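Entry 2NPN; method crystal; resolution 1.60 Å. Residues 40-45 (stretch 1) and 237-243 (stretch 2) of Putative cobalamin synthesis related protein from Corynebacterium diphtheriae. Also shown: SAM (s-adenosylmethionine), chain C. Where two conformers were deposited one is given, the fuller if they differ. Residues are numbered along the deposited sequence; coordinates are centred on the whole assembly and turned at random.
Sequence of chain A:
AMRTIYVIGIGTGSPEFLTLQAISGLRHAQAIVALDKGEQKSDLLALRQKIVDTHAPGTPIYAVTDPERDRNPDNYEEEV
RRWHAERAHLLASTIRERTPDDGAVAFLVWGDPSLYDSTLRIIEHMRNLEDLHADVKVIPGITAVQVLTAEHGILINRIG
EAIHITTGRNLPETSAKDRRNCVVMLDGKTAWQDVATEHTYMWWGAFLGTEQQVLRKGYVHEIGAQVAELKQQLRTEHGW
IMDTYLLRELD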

# COMPACT_ATOMS: atom_id res chain seq x y z
N GLN A 40 -10.39 -8.99 -7.75
CA GLN A 40 -9.05 -9.32 -7.24
C GLN A 40 -7.93 -8.88 -8.19
O GLN A 40 -8.20 -8.43 -9.31
CB GLN A 40 -8.95 -10.83 -6.94
CG GLN A 40 -9.33 -11.76 -8.12
CD GLN A 40 -8.13 -12.18 -8.96
OE1 GLN A 40 -7.08 -12.56 -8.41
NE2 GLN A 40 -8.27 -12.13 -10.28
N LYS A 41 -6.69 -8.99 -7.71
CA LYS A 41 -5.51 -8.66 -8.51
C LYS A 41 -4.59 -9.88 -8.47
O LYS A 41 -3.79 -10.03 -7.56
CB LYS A 41 -4.82 -7.40 -7.98
CG LYS A 41 -5.64 -6.12 -8.08
CD LYS A 41 -4.96 -4.95 -7.35
CE LYS A 41 -5.73 -3.63 -7.45
NZ LYS A 41 -6.99 -3.58 -6.66
N SER A 42 -4.75 -10.75 -9.46
CA SER A 42 -3.98 -11.99 -9.56
C SER A 42 -2.47 -11.77 -9.54
O SER A 42 -1.75 -12.55 -8.91
CB SER A 42 -4.37 -12.75 -10.84
OG SER A 42 -5.75 -13.03 -10.84
N ASP A 43 -2.00 -10.73 -10.22
CA ASP A 43 -0.57 -10.37 -10.20
C ASP A 43 -0.09 -10.13 -8.79
O ASP A 43 1.01 -10.52 -8.43
CB ASP A 43 -0.28 -9.09 -11.00
CG ASP A 43 -0.62 -9.21 -12.47
OD1 ASP A 43 -1.18 -8.24 -13.04
OD2 ASP A 43 -0.31 -10.27 -13.08
N LEU A 44 -0.89 -9.44 -7.99
CA LEU A 44 -0.51 -9.13 -6.61
C LEU A 44 -0.50 -10.36 -5.72
O LEU A 44 0.43 -10.55 -4.93
CB LEU A 44 -1.44 -8.08 -5.98
CG LEU A 44 -1.27 -6.64 -6.45
CD1 LEU A 44 -2.05 -5.74 -5.50
CD2 LEU A 44 0.19 -6.23 -6.50
N LEU A 45 -1.52 -11.20 -5.84
CA LEU A 45 -1.56 -12.46 -5.08
C LEU A 45 -0.31 -13.29 -5.37
O LEU A 45 0.32 -13.86 -4.46
CB LEU A 45 -2.83 -13.26 -5.38
CG LEU A 45 -4.00 -12.98 -4.43
CD1 LEU A 45 -4.41 -11.52 -4.51
CD2 LEU A 45 -5.19 -13.88 -4.71
N SAM C . 0.48 1.05 2.30
CA SAM C . 0.73 1.34 0.86
C SAM C . 2.08 1.99 0.65
O SAM C . 2.45 2.28 -0.52
OXT SAM C . 2.82 2.19 1.64
CB SAM C . -0.40 2.20 0.27
CG SAM C . -1.75 1.49 0.19
SD SAM C . -3.10 2.42 -0.61
CE SAM C . -4.41 1.20 -0.29
C5' SAM C . -3.01 2.08 -2.41
C4' SAM C . -2.40 3.23 -3.23
O4' SAM C . -1.01 3.16 -3.13
C3' SAM C . -2.67 3.17 -4.73
O3' SAM C . -3.92 3.72 -5.08
C2' SAM C . -1.52 3.93 -5.33
O2' SAM C . -1.71 5.32 -5.11
C1' SAM C . -0.43 3.42 -4.41
N9 SAM C . 0.26 2.22 -4.93
C8 SAM C . 0.39 1.02 -4.25
N7 SAM C . 1.13 0.17 -4.97
C5 SAM C . 1.53 0.83 -6.10
C6 SAM C . 2.35 0.47 -7.16
N6 SAM C . 2.93 -0.75 -7.24
N1 SAM C . 2.57 1.40 -8.17
C2 SAM C . 2.04 2.67 -8.08
N3 SAM C . 1.23 3.03 -7.03
C4 SAM C . 0.99 2.14 -6.04
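Stretch 2 237-243: EHGWIMD

Packing of residues 237-243 against residues 40-45, where a helix begins at Ser42, in the putative cobalamin synthesis related protein; the two stretches are at least 195 residues apart in sequence wherever they touch. Stretch 2 enters as the last two residues of a helix, Glu237 and His238, leaves it at Gly239 and continues extended, reaching strand conformation at Asp243. The backbones stay well separated, the nearest CA atoms being those of Lys41 and Trp240 at 7.6 Å, so side chains make the contact; it buries 293 Å² in all and includes no direct hydrogen bond. From Trp240 to Asp243 the chain runs across the line of residues 41 to 45 rather than along it.

Glu237 lies out of reach. His238 (phi/psi -87/-20, chi1 m) has its CB directed sideways and meets stretch 1 at one point, its ND1 lying 4.3 Å from Asp43 OD1, too far for a hydrogen bond. Gly239 ends the helix with positive phi (96/-12); a CB here would be jammed against the carbonyl O of His238, which by itself calls for glycine.

Trp240 is the centre of the contact. Its backbone is almost fully extended (-167/167), its CB points toward stretch 1, and chi1 is p. The aliphatic chain of Lys41 lies over one face of the indole: Lys41 CG stands 3.6 Å from the centroid of the five-membered ring of Trp240, 8° off the ring normal, a CH-pi contact, and Lys41 CE comes to 3.4 Å from Trp240 CE3. Lys41, the N-cap residue, has chi1 m and chi2 and chi3 both t, an outstretched chain that can follow the ring system. Trp240 CH2 packs 4.2 Å from Leu44 CG. The indole nitrogen is served by water 1, which accepts from Trp240 NE1 at 3.1 Å and from Asp43 N at 3.1 Å, and donates a weak hydrogen bond to Asp43 OD1 at 3.0 Å. This water thus ties the indole to the first turn of the helix, where Leu45 N bonds Lys41 O at 3.1 Å.

Ile241 (-153/144) turns its CB away from stretch 1. The alternation of an extended chain brings Met242 (-125/125), present as selenomethionine, back toward it: Met242 CE reaches 4.0 Å from Leu44 CD1, and Met242 CG lies 4.4 Å from Lys41 CE. At Asp243, out of reach of stretch 1, the backbone serves the ligand instead, O2' of SAM donating a 2.8 Å hydrogen bond to Asp243 O, while Met242 O lies 3.3 Å from SAM C2.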

# COMPACT_ATOMS: atom_id res chain seq x y z
N GLU A 237 -6.36 -3.16 -20.23
CA GLU A 237 -5.50 -4.31 -20.43
C GLU A 237 -5.38 -5.21 -19.19
O GLU A 237 -5.60 -6.43 -19.28
CB GLU A 237 -4.11 -3.81 -20.80
CG GLU A 237 -3.15 -4.92 -21.15
CD GLU A 237 -1.71 -4.47 -21.20
OE1 GLU A 237 -1.46 -3.25 -21.30
OE2 GLU A 237 -0.82 -5.36 -21.13
N HIS A 238 -5.00 -4.63 -18.06
CA HIS A 238 -4.69 -5.40 -16.86
C HIS A 238 -5.91 -5.70 -16.02
O HIS A 238 -5.87 -6.58 -15.16
CB HIS A 238 -3.67 -4.65 -15.97
CG HIS A 238 -2.29 -4.57 -16.54
ND1 HIS A 238 -1.33 -5.54 -16.33
CD2 HIS A 238 -1.68 -3.61 -17.28
CE1 HIS A 238 -0.21 -5.20 -16.93
NE2 HIS A 238 -0.39 -4.03 -17.52
N GLY A 239 -6.98 -4.94 -16.21
CA GLY A 239 -8.19 -5.08 -15.41
C GLY A 239 -8.23 -4.12 -14.25
O GLY A 239 -9.26 -3.97 -13.59
N TRP A 240 -7.10 -3.48 -13.99
CA TRP A 240 -6.94 -2.56 -12.87
C TRP A 240 -5.65 -1.78 -13.07
O TRP A 240 -4.81 -2.13 -13.90
CB TRP A 240 -6.87 -3.30 -11.54
CG TRP A 240 -5.70 -4.26 -11.46
CD1 TRP A 240 -5.66 -5.54 -11.96
CD2 TRP A 240 -4.42 -4.04 -10.84
NE1 TRP A 240 -4.44 -6.11 -11.72
CE2 TRP A 240 -3.66 -5.23 -11.01
CE3 TRP A 240 -3.84 -2.97 -10.16
CZ2 TRP A 240 -2.36 -5.36 -10.55
CZ3 TRP A 240 -2.54 -3.12 -9.67
CH2 TRP A 240 -1.82 -4.30 -9.88
N ILE A 241 -5.49 -0.73 -12.30
CA ILE A 241 -4.22 -0.00 -12.29
C ILE A 241 -4.03 0.68 -10.94
O ILE A 241 -5.01 1.09 -10.33
CB ILE A 241 -4.13 1.06 -13.43
CG1 ILE A 241 -2.75 1.74 -13.44
CG2 ILE A 241 -5.23 2.14 -13.32
CD1 ILE A 241 -2.47 2.36 -14.77
N MSE A 242 -2.79 0.73 -10.46
CA MSE A 242 -2.48 1.57 -9.31
C MSE A 242 -1.35 2.47 -9.73
O MSE A 242 -0.34 1.98 -10.24
CB MSE A 242 -2.07 0.76 -8.09
CG MSE A 242 -3.23 0.02 -7.43
SE MSE A 242 -2.73 -0.82 -5.76
CE MSE A 242 -1.27 -1.92 -6.43
N ASP A 243 -1.58 3.77 -9.59
CA ASP A 243 -0.59 4.78 -9.91
C ASP A 243 -0.33 5.67 -8.70
O ASP A 243 -1.20 5.83 -7.81
CB ASP A 243 -0.94 5.63 -11.15
CG ASP A 243 -2.25 6.49 -11.01
OD1 ASP A 243 -3.10 6.18 -10.13
OD2 ASP A 243 -2.48 7.44 -11.81
O HOH W 1 -3.83 -9.14 -12.08